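Side-chain contacts in phosphoserine phosphatase (PDB 4AP9), which probably hydrolyses L-phosphoserine to L-serine and phosphate, the last step of L-serine biosynthesis, with magnesium as its cofactor: residues Ala12-Ile16 / Glu17-Thr21; Gly159-Ala163 / Lys164-Arg168; Gly172-Gly176 / Arg177-Gly181. All blocks are in the same frame, centred on the assembly; numbering follows the deposited sequence.

Contacts 1 and 3 run off the ends of the parallel strands 11-15 and 171-175, while contact 2 joins the loop after strand 153-157 to the start of helix 163-168. Contact 1 lies about 12 Å, centre to centre, from both of the others; contacts 2 and 3 are about 8 Å apart. All three touch: Val13 CG1 lies 3.4 Å from Met165 CE, Gly18 O 3.9 Å from Val175 CG1, and Phe166 CE2 3.5 Å from Ile179 CG2. Gly159 to Asp162 line the pocket of the bound pyridinium propanesulfonate, and the side chains of Asp15 and Ile179 come within about 6 and 7 Å of the same ligand.

Contact 1 of 3, residues Ala12-Ile16 / Glu17-Thr21; sequences AVIDI and EGTLT
The Ile16 carbonyl is the flat group on which the turn closes. Leu20 N donates to Ile16 O in the carbonyl plane, 3.0 Å away, with a C=O...N angle of 152°. Thr19 N comes instead from above that plane, 45° out of it, so two backbone N-H groups grip the same oxygen from different directions. The carboxylates of Asp15 and Glu17, whose OD1 and OE1 lie 4.8 Å apart, are linked at these oxygens by a water. It donates to Asp15 OD1 at 2.7 Å, donates also to Glu17 OE1, and accepts from Glu17 N at 2.9 Å. The second carboxylate oxygen of Asp15, OD2, forms a salt bridge with Lys141.

Thr19 turns its hydroxyl back toward the strand end. With chi1 at 63°, OG1 stands between its own backbone N and carbonyl carbon, 2.6 Å from Asp15 O and 3.0 Å from Ile16 O; its single proton could serve either. Gly18 makes the corner with a positive phi that would press a CB against the preceding carbonyl. On the greasy side, Ile14 CG2 reaches Leu20 CG at 3.9 Å, the two side chains crossing at about a right angle, and Ile16 CG2 meets Thr21 CG2 at 3.7 Å.

The run Asp-Ile-Glu-Gly-Thr matches the first motif of the haloacid dehalogenase superfamily (DxDGT) with Glu17 in place of the second aspartate; in relatives the residue equivalent to Asp15 is the phosphate-accepting nucleophile. It leaves the end of strand 11-15, which lies between strands 97-102 and 153-157 in the sheet. Helix 82-93 covers one side, its Leu87 touching both Ile14 and Leu20, while the loop beyond runs on toward helix 25-33.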
ATOM      1  N   ALA A  12     -10.016  22.548   4.525  1.00 11.88           N
ATOM      2  CA  ALA A  12      -9.906  23.645   3.573  1.00 13.09           C
ATOM      3  C   ALA A  12      -8.502  24.216   3.712  1.00 13.80           C
ATOM      4  O   ALA A  12      -8.181  24.839   4.731  1.00 15.52           O
ATOM      5  CB  ALA A  12     -10.940  24.707   3.887  1.00 14.03           C
ATOM      6  N   VAL A  13      -7.653  23.978   2.713  1.00 13.26           N
ATOM      7  CA  VAL A  13      -6.281  24.502   2.720  1.00 11.82           C
ATOM      8  C   VAL A  13      -6.252  25.761   1.871  1.00 14.21           C
ATOM      9  O   VAL A  13      -6.693  25.745   0.713  1.00 12.94           O
ATOM     10  CB  VAL A  13      -5.272  23.489   2.141  1.00 16.21           C
ATOM     11  CG1 VAL A  13      -3.846  24.055   2.141  1.00 17.20           C
ATOM     12  CG2 VAL A  13      -5.310  22.185   2.934  1.00 15.77           C
ATOM     13  N   ILE A  14      -5.756  26.851   2.457  1.00 11.44           N
ATOM     14  CA  ILE A  14      -5.562  28.085   1.712  1.00 12.26           C
ATOM     15  C   ILE A  14      -4.086  28.451   1.616  1.00 13.89           C
ATOM     16  O   ILE A  14      -3.423  28.652   2.640  1.00 12.31           O
ATOM     17  CB  ILE A  14      -6.317  29.277   2.366  1.00 12.00           C
ATOM     18  CG1 ILE A  14      -7.808  28.959   2.521  1.00 12.31           C
ATOM     19  CG2 ILE A  14      -6.109  30.552   1.540  1.00 13.32           C
ATOM     20  CD1 ILE A  14      -8.525  29.918   3.422  1.00 16.03           C
ATOM     21  N   ASP A  15      -3.573  28.532   0.387  1.00 12.28           N
ATOM     22  CA  ASP A  15      -2.244  29.083   0.147  1.00 11.50           C
ATOM     23  C   ASP A  15      -2.390  30.597   0.228  1.00 14.80           C
ATOM     24  O   ASP A  15      -3.071  31.192  -0.602  1.00 13.39           O
ATOM     25  CB  ASP A  15      -1.730  28.649  -1.226  1.00 12.96           C
ATOM     26  CG  ASP A  15      -0.266  28.984  -1.443  1.00 15.02           C
ATOM     27  OD1 ASP A  15       0.471  29.105  -0.446  1.00 13.64           O
ATOM     28  OD2 ASP A  15       0.150  29.130  -2.616  1.00 16.21           O
ATOM     29  N   ILE A  16      -1.775  31.203   1.247  1.00 11.14           N
ATOM     30  CA  ILE A  16      -2.018  32.594   1.627  1.00 11.84           C
ATOM     31  C   ILE A  16      -1.751  33.603   0.512  1.00 13.49           C
ATOM     32  O   ILE A  16      -2.584  34.461   0.230  1.00 14.94           O
ATOM     33  CB  ILE A  16      -1.177  32.962   2.870  1.00 14.43           C
ATOM     34  CG1 ILE A  16      -1.649  32.138   4.064  1.00 14.34           C
ATOM     35  CG2 ILE A  16      -1.299  34.451   3.197  1.00 14.25           C
ATOM     36  CD1 ILE A  16      -0.750  32.255   5.283  1.00 14.47           C
ATOM     37  N   GLU A  17      -0.603  33.501  -0.131  1.00 14.35           N
ATOM     38  CA  GLU A  17      -0.222  34.526  -1.102  1.00 12.99           C
ATOM     39  C   GLU A  17      -1.086  34.485  -2.348  1.00 15.68           C
ATOM     40  O   GLU A  17      -1.218  33.452  -2.990  1.00 15.94           O
ATOM     41  CB  GLU A  17       1.249  34.383  -1.480  1.00 16.43           C
ATOM     42  CG  GLU A  17       2.188  34.515  -0.297  1.00 14.69           C
ATOM     43  CD  GLU A  17       3.558  33.930  -0.593  1.00 17.61           C
ATOM     44  OE1 GLU A  17       3.645  32.718  -0.893  1.00 17.61           O
ATOM     45  OE2 GLU A  17       4.549  34.681  -0.527  1.00 15.36           O
ATOM     46  N   GLY A  18      -1.668  35.625  -2.695  1.00 16.80           N
ATOM     47  CA  GLY A  18      -2.496  35.704  -3.888  1.00 15.34           C
ATOM     48  C   GLY A  18      -3.926  35.247  -3.656  1.00 18.18           C
ATOM     49  O   GLY A  18      -4.743  35.257  -4.573  1.00 20.22           O
ATOM     50  N   THR A  19      -4.238  34.840  -2.430  1.00 16.09           N
ATOM     51  CA  THR A  19      -5.618  34.561  -2.064  1.00 15.85           C
ATOM     52  C   THR A  19      -6.057  35.518  -0.967  1.00 17.30           C
ATOM     53  O   THR A  19      -7.015  36.270  -1.155  1.00 16.80           O
ATOM     54  CB  THR A  19      -5.820  33.114  -1.587  1.00 15.90           C
ATOM     55  OG1 THR A  19      -5.052  32.903  -0.396  1.00 18.47           O
ATOM     56  CG2 THR A  19      -5.381  32.117  -2.678  1.00 15.67           C
ATOM     57  N   LEU A  20      -5.347  35.499   0.166  1.00 15.84           N
ATOM     58  CA  LEU A  20      -5.703  36.346   1.306  1.00 13.98           C
ATOM     59  C   LEU A  20      -4.950  37.670   1.343  1.00 17.36           C
ATOM     60  O   LEU A  20      -5.428  38.636   1.944  1.00 18.35           O
ATOM     61  CB  LEU A  20      -5.478  35.604   2.627  1.00 12.58           C
ATOM     62  CG  LEU A  20      -6.171  34.252   2.822  1.00 14.86           C
ATOM     63  CD1 LEU A  20      -5.895  33.735   4.230  1.00 16.83           C
ATOM     64  CD2 LEU A  20      -7.675  34.367   2.575  1.00 19.56           C
ATOM     65  N   THR A  21      -3.779  37.716   0.715  1.00 16.75           N
ATOM     66  CA  THR A  21      -2.977  38.936   0.695  1.00 20.26           C
ATOM     67  C   THR A  21      -2.299  39.118  -0.659  1.00 19.38           C
ATOM     68  O   THR A  21      -1.959  38.143  -1.331  1.00 20.31           O
ATOM     69  CB  THR A  21      -1.901  38.907   1.782  1.00 16.68           C
ATOM     70  OG1 THR A  21      -1.180  40.140   1.775  1.00 18.67           O
ATOM     71  CG2 THR A  21      -0.922  37.777   1.541  1.00 16.46           C
TER
HETATM   72  O   HOH W   1       1.447  31.556   0.240  1.00 15.07           O

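Contact 2 of 3, residues Gly159-Ala163 / Lys164-Arg168; sequences GYADA and KMFER. With 1PS (3-pyridinium-1-ylpropane-1-sulfonate), chain F.
Asp162 caps helix 163-168 by way of Met165 N. From CB, which has pyridinium ring atom C3 of the bound pyridinium propanesulfonate at 4.2 Å, chi1 of 62° swings the carboxylate between its own backbone N and carbonyl carbon, back toward the helix start. CG then lies 3.9 Å from Lys164 CB, the two side chains running side by side. At the tip the oxygens part company. OD1 accepts from Met165 N at 3.2 Å, with an N-H...O angle of 158°: the N-cap bond. OD2 faces the ligand, 3.8 Å from its pyridinium nitrogen N1, where opposite charges probably attract. With an alanine in its place, Met165 N is likely to lose its side-chain cap and the pyridinium the carboxylate beside it.

Behind the cap, the weak Phe166 N to Asp162 O bond is followed by a firmer one, Glu167 N to Ala163 O at 2.8 Å. Ala161 CB touches both buried side chains of the turn, the SE of Met165 (present as selenomethionine) at 3.9 Å and Phe166 CE2 at 4.0 Å.

Residues 159-162 complete the GDGxxD run, motif IV of haloacid dehalogenase hydrolases, and Tyr160 and Ala161 also line the ligand pocket. The chain leads here from strand 153-157 into the short helix 163-168. Met165 packs on Lys141 of helix 141-145, while Lys164 turns out to a salt bridge with Asp140, just ahead of that helix.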
ATOM      1  N   GLY A 159      -0.904  32.346  -7.415  1.00 17.49           N
ATOM      2  CA  GLY A 159       0.346  32.242  -8.122  1.00 18.60           C
ATOM      3  C   GLY A 159       1.503  31.482  -7.524  1.00 16.78           C
ATOM      4  O   GLY A 159       2.349  31.016  -8.267  1.00 18.55           O
ATOM      5  N   TYR A 160       1.558  31.376  -6.195  1.00 14.81           N
ATOM      6  CA  TYR A 160       2.592  30.575  -5.554  1.00 15.16           C
ATOM      7  C   TYR A 160       2.301  29.088  -5.373  1.00 17.38           C
ATOM      8  O   TYR A 160       3.112  28.356  -4.806  1.00 18.00           O
ATOM      9  CB  TYR A 160       2.994  31.234  -4.224  1.00 14.25           C
ATOM     10  CG  TYR A 160       3.716  32.548  -4.413  1.00 14.95           C
ATOM     11  CD1 TYR A 160       3.019  33.689  -4.806  1.00 16.76           C
ATOM     12  CD2 TYR A 160       5.089  32.652  -4.209  1.00 15.97           C
ATOM     13  CE1 TYR A 160       3.668  34.889  -4.991  1.00 18.41           C
ATOM     14  CE2 TYR A 160       5.745  33.849  -4.390  1.00 18.12           C
ATOM     15  CZ  TYR A 160       5.034  34.962  -4.782  1.00 16.78           C
ATOM     16  OH  TYR A 160       5.687  36.157  -4.964  1.00 14.34           O
ATOM     17  N   ALA A 161       1.150  28.643  -5.877  1.00 17.80           N
ATOM     18  CA  ALA A 161       0.823  27.214  -5.877  1.00 16.79           C
ATOM     19  C   ALA A 161       1.153  26.595  -7.238  1.00 17.81           C
ATOM     20  O   ALA A 161       1.547  27.304  -8.165  1.00 18.32           O
ATOM     21  CB  ALA A 161      -0.652  27.002  -5.530  1.00 17.48           C
ATOM     22  N   ASP A 162       0.996  25.278  -7.357  1.00 16.58           N
ATOM     23  CA  ASP A 162       1.236  24.589  -8.624  1.00 18.08           C
ATOM     24  C   ASP A 162       0.442  23.298  -8.706  1.00 18.89           C
ATOM     25  O   ASP A 162      -0.394  23.007  -7.843  1.00 16.85           O
ATOM     26  CB  ASP A 162       2.724  24.282  -8.811  1.00 19.29           C
ATOM     27  CG  ASP A 162       3.273  23.338  -7.732  1.00 21.80           C
ATOM     28  OD1 ASP A 162       2.485  22.821  -6.898  1.00 25.43           O
ATOM     29  OD2 ASP A 162       4.497  23.122  -7.722  1.00 28.25           O
ATOM     30  N   ALA A 163       0.713  22.508  -9.741  1.00 18.88           N
ATOM     31  CA  ALA A 163      -0.069  21.295  -9.961  1.00 19.62           C
ATOM     32  C   ALA A 163       0.142  20.305  -8.825  1.00 18.12           C
ATOM     33  O   ALA A 163      -0.752  19.543  -8.485  1.00 19.18           O
ATOM     34  CB  ALA A 163       0.295  20.656 -11.295  1.00 19.36           C
ATOM     35  N   LYS A 164       1.336  20.308  -8.243  1.00 18.63           N
ATOM     36  CA  LYS A 164       1.655  19.358  -7.180  1.00 20.52           C
ATOM     37  C   LYS A 164       0.686  19.519  -6.009  1.00 17.33           C
ATOM     38  O   LYS A 164       0.177  18.544  -5.458  1.00 17.59           O
ATOM     39  CB  LYS A 164       3.101  19.559  -6.706  1.00 23.57           C
ATOM     40  CG  LYS A 164       3.654  18.419  -5.851  1.00 28.07           C
ATOM     41  CD  LYS A 164       5.183  18.453  -5.796  1.00 24.24           C
ATOM     42  CE  LYS A 164       5.735  17.159  -5.190  1.00 34.12           C
ATOM     43  NZ  LYS A 164       7.236  17.038  -5.314  1.00 38.01           N
HETATM   44  N   MSE A 165       0.419  20.760  -5.638  1.00 17.43           N
HETATM   45  CA  MSE A 165      -0.495  21.018  -4.530  1.00 17.57           C
HETATM   46  C   MSE A 165      -1.917  20.623  -4.887  1.00 16.64           C
HETATM   47  O   MSE A 165      -2.600  19.941  -4.125  1.00 14.63           O
HETATM   48  CB  MSE A 165      -0.450  22.483  -4.116  1.00 18.96           C
HETATM   49  CG  MSE A 165      -1.238  22.742  -2.869  1.00 16.80           C
HETATM   50 SE   MSE A 165      -1.511  24.635  -2.495  1.00 25.34          SE
HETATM   51  CE  MSE A 165      -2.679  24.462  -1.013  1.00 20.76           C
ATOM     52  N   PHE A 166      -2.367  21.031  -6.067  1.00 16.14           N
ATOM     53  CA  PHE A 166      -3.752  20.776  -6.449  1.00 16.69           C
ATOM     54  C   PHE A 166      -4.027  19.301  -6.744  1.00 18.94           C
ATOM     55  O   PHE A 166      -5.153  18.832  -6.570  1.00 18.76           O
ATOM     56  CB  PHE A 166      -4.154  21.656  -7.636  1.00 15.83           C
ATOM     57  CG  PHE A 166      -4.431  23.069  -7.262  1.00 16.41           C
ATOM     58  CD1 PHE A 166      -5.543  23.390  -6.494  1.00 16.68           C
ATOM     59  CD2 PHE A 166      -3.592  24.091  -7.681  1.00 18.84           C
ATOM     60  CE1 PHE A 166      -5.812  24.700  -6.144  1.00 17.08           C
ATOM     61  CE2 PHE A 166      -3.860  25.405  -7.338  1.00 18.26           C
ATOM     62  CZ  PHE A 166      -4.973  25.713  -6.566  1.00 17.16           C
ATOM     63  N   GLU A 167      -3.008  18.570  -7.184  1.00 18.52           N
ATOM     64  CA  GLU A 167      -3.157  17.134  -7.411  1.00 21.61           C
ATOM     65  C   GLU A 167      -3.585  16.419  -6.132  1.00 22.53           C
ATOM     66  O   GLU A 167      -4.271  15.392  -6.175  1.00 23.50           O
ATOM     67  CB  GLU A 167      -1.850  16.525  -7.932  1.00 26.09           C
ATOM     68  CG  GLU A 167      -1.838  16.212  -9.431  1.00 35.00           C
ATOM     69  CD  GLU A 167      -0.527  15.560  -9.882  1.00 47.65           C
ATOM     70  OE1 GLU A 167       0.517  15.774  -9.218  1.00 46.54           O
ATOM     71  OE2 GLU A 167      -0.542  14.827 -10.898  1.00 56.86           O
ATOM     72  N   ARG A 168      -3.176  16.979  -4.997  1.00 19.32           N
ATOM     73  CA  ARG A 168      -3.471  16.411  -3.691  1.00 22.83           C
ATOM     74  C   ARG A 168      -4.905  16.693  -3.263  1.00 19.68           C
ATOM     75  O   ARG A 168      -5.456  15.979  -2.436  1.00 22.27           O
ATOM     76  CB  ARG A 168      -2.492  16.972  -2.642  1.00 23.24           C
ATOM     77  CG  ARG A 168      -1.148  16.286  -2.623  1.00 23.00           C
ATOM     78  CD  ARG A 168      -1.281  15.078  -1.733  1.00 22.93           C
ATOM     79  NE  ARG A 168      -0.324  14.026  -2.011  1.00 32.14           N
ATOM     80  CZ  ARG A 168      -0.449  12.804  -1.511  1.00 31.26           C
ATOM     81  NH1 ARG A 168      -1.494  12.518  -0.726  1.00 28.74           N
ATOM     82  NH2 ARG A 168       0.450  11.874  -1.789  1.00 34.36           N
TER
HETATM   83  N1  1PS F 202       6.083  26.517  -7.537  1.00 27.75           N
HETATM   84  C1  1PS F 202       6.884  26.145  -8.543  1.00 24.45           C
HETATM   85  C2  1PS F 202       6.787  26.757  -9.785  1.00 20.19           C
HETATM   86  C3  1PS F 202       5.167  27.485  -7.699  1.00 21.24           C
HETATM   87  C4  1PS F 202       5.008  28.128  -8.920  1.00 22.45           C
HETATM   88  C5  1PS F 202       5.836  27.766  -9.990  1.00 23.04           C
HETATM   89  C6  1PS F 202       6.247  25.878  -6.256  1.00 25.47           C
HETATM   90  C7  1PS F 202       5.165  26.288  -5.312  1.00 25.00           C
HETATM   91  C8  1PS F 202       5.722  26.683  -3.969  1.00 24.81           C
HETATM   92  S1  1PS F 202       6.048  25.220  -3.027  1.00 27.59           S
HETATM   93  O1  1PS F 202       5.956  25.571  -1.598  1.00 26.37           O
HETATM   94  O2  1PS F 202       7.407  24.765  -3.266  1.00 26.43           O
HETATM   95  O3  1PS F 202       5.135  24.204  -3.462  1.00 22.59           O

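Contact 3 of 3, residues Gly172-Gly176 / Arg177-Gly181; sequences GIAVG and REIPG
Ala174 turns its methyl toward Arg177 and Ile179, in the loop that follows strand 171-175 of the Rossmann-like haloacid dehalogenase fold. The snug part lies around that methyl. Ala174 CB packs against the backbone, 3.6 Å from Arg177 O, and Ala182 and Leu185 touch the same alanine from farther along the chain. The close contacts here are of a methyl against backbone or of one apolar side chain against another.

The other end is loose. Gly176 makes the bend with phi 81°, where a CB would collide with the carbonyl before it. Gly176, Arg177 and Glu178 are exposed, and in this crystal all three touch a neighbouring molecule.

Inside, Val175 points away from the loop and packs on Leu192 of helix 189-197, while helix 163-168 meets another flank of Ile179. The torsion of Ile179 (chi1 -60°) puts CG1 beside its backbone N, where its flank lies 4.0 Å from Ala174 CB while CD1 leads away.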
ATOM      1  N   GLY A 172     -10.067  21.781  -6.211  1.00 15.39           N
ATOM      2  CA  GLY A 172      -9.113  22.867  -6.141  1.00 14.97           C
ATOM      3  C   GLY A 172      -9.660  24.113  -6.803  1.00 15.69           C
ATOM      4  O   GLY A 172     -10.314  24.025  -7.835  1.00 15.26           O
ATOM      5  N   ILE A 173      -9.420  25.268  -6.185  1.00 14.87           N
ATOM      6  CA  ILE A 173      -9.871  26.537  -6.729  1.00 15.92           C
ATOM      7  C   ILE A 173      -8.690  27.481  -6.837  1.00 15.19           C
ATOM      8  O   ILE A 173      -8.007  27.760  -5.848  1.00 13.95           O
ATOM      9  CB  ILE A 173     -10.912  27.226  -5.825  1.00 14.17           C
ATOM     10  CG1 ILE A 173     -12.080  26.288  -5.542  1.00 12.14           C
ATOM     11  CG2 ILE A 173     -11.426  28.515  -6.476  1.00 16.24           C
ATOM     12  CD1 ILE A 173     -13.105  26.858  -4.550  1.00 15.64           C
ATOM     13  N   ALA A 174      -8.465  27.987  -8.045  1.00 15.10           N
ATOM     14  CA  ALA A 174      -7.449  29.011  -8.272  1.00 15.50           C
ATOM     15  C   ALA A 174      -8.069  30.402  -8.227  1.00 18.15           C
ATOM     16  O   ALA A 174      -9.232  30.576  -8.576  1.00 18.28           O
ATOM     17  CB  ALA A 174      -6.750  28.776  -9.611  1.00 16.85           C
ATOM     18  N   VAL A 175      -7.292  31.390  -7.786  1.00 16.06           N
ATOM     19  CA  VAL A 175      -7.766  32.764  -7.723  1.00 17.26           C
ATOM     20  C   VAL A 175      -6.949  33.719  -8.589  1.00 20.16           C
ATOM     21  O   VAL A 175      -5.749  33.874  -8.381  1.00 19.63           O
ATOM     22  CB  VAL A 175      -7.686  33.305  -6.295  1.00 16.97           C
ATOM     23  CG1 VAL A 175      -8.227  34.729  -6.240  1.00 19.56           C
ATOM     24  CG2 VAL A 175      -8.444  32.389  -5.335  1.00 18.29           C
ATOM     25  N   GLY A 176      -7.601  34.361  -9.554  1.00 20.06           N
ATOM     26  CA  GLY A 176      -6.916  35.329 -10.395  1.00 19.71           C
ATOM     27  C   GLY A 176      -6.042  34.980 -11.589  1.00 21.49           C
ATOM     28  O   GLY A 176      -5.746  35.837 -12.424  1.00 25.35           O
ATOM     29  N   ARG A 177      -5.638  33.713 -11.681  1.00 19.60           N
ATOM     30  CA  ARG A 177      -4.810  33.259 -12.805  1.00 20.09           C
ATOM     31  C   ARG A 177      -4.951  31.746 -12.690  1.00 22.87           C
ATOM     32  O   ARG A 177      -4.865  31.177 -11.598  1.00 19.16           O
ATOM     33  CB  ARG A 177      -3.354  33.641 -13.097  1.00 19.52           C
ATOM     34  CG  ARG A 177      -3.207  35.076 -13.630  1.00 19.52           C
ATOM     35  CD  ARG A 177      -1.756  35.544 -13.597  1.00 19.14           C
ATOM     36  NE  ARG A 177      -0.889  34.666 -14.370  1.00 18.29           N
ATOM     37  CZ  ARG A 177       0.436  34.655 -14.289  1.00 20.53           C
ATOM     38  NH1 ARG A 177       1.061  35.470 -13.446  1.00 22.10           N
ATOM     39  NH2 ARG A 177       1.134  33.810 -15.033  1.00 20.86           N
ATOM     40  N   GLU A 178      -5.179  31.101 -13.829  1.00 20.01           N
ATOM     41  CA  GLU A 178      -5.349  29.648 -13.881  1.00 19.44           C
ATOM     42  C   GLU A 178      -4.113  28.942 -13.364  1.00 21.21           C
ATOM     43  O   GLU A 178      -2.976  29.361 -13.634  1.00 18.07           O
ATOM     44  CB  GLU A 178      -5.659  29.187 -15.309  1.00 22.45           C
ATOM     45  CG  GLU A 178      -4.455  29.164 -16.234  1.00 26.31           C
ATOM     46  CD  GLU A 178      -4.827  28.918 -17.685  1.00 31.25           C
ATOM     47  OE1 GLU A 178      -6.006  29.144 -18.048  1.00 35.59           O
ATOM     48  OE2 GLU A 178      -3.938  28.503 -18.461  1.00 36.06           O
ATOM     49  N   ILE A 179      -4.328  27.874 -12.603  1.00 14.74           N
ATOM     50  CA  ILE A 179      -3.215  27.058 -12.126  1.00 16.77           C
ATOM     51  C   ILE A 179      -3.472  25.613 -12.531  1.00 21.09           C
ATOM     52  O   ILE A 179      -4.556  25.081 -12.287  1.00 19.41           O
ATOM     53  CB  ILE A 179      -3.065  27.127 -10.591  1.00 17.54           C
ATOM     54  CG1 ILE A 179      -2.819  28.566 -10.121  1.00 17.96           C
ATOM     55  CG2 ILE A 179      -1.946  26.204 -10.138  1.00 16.98           C
ATOM     56  CD1 ILE A 179      -1.408  29.073 -10.386  1.00 18.82           C
ATOM     57  N   PRO A 180      -2.482  24.968 -13.162  1.00 19.46           N
ATOM     58  CA  PRO A 180      -2.665  23.580 -13.597  1.00 20.54           C
ATOM     59  C   PRO A 180      -3.106  22.701 -12.436  1.00 19.05           C
ATOM     60  O   PRO A 180      -2.519  22.786 -11.356  1.00 19.52           O
ATOM     61  CB  PRO A 180      -1.259  23.178 -14.057  1.00 23.31           C
ATOM     62  CG  PRO A 180      -0.636  24.460 -14.486  1.00 23.14           C
ATOM     63  CD  PRO A 180      -1.152  25.491 -13.517  1.00 21.34           C
ATOM     64  N   GLY A 181      -4.149  21.900 -12.644  1.00 20.02           N
ATOM     65  CA  GLY A 181      -4.643  21.025 -11.598  1.00 21.74           C
ATOM     66  C   GLY A 181      -5.832  21.554 -10.815  1.00 19.88           C
ATOM     67  O   GLY A 181      -6.545  20.780 -10.166  1.00 21.95           O
TER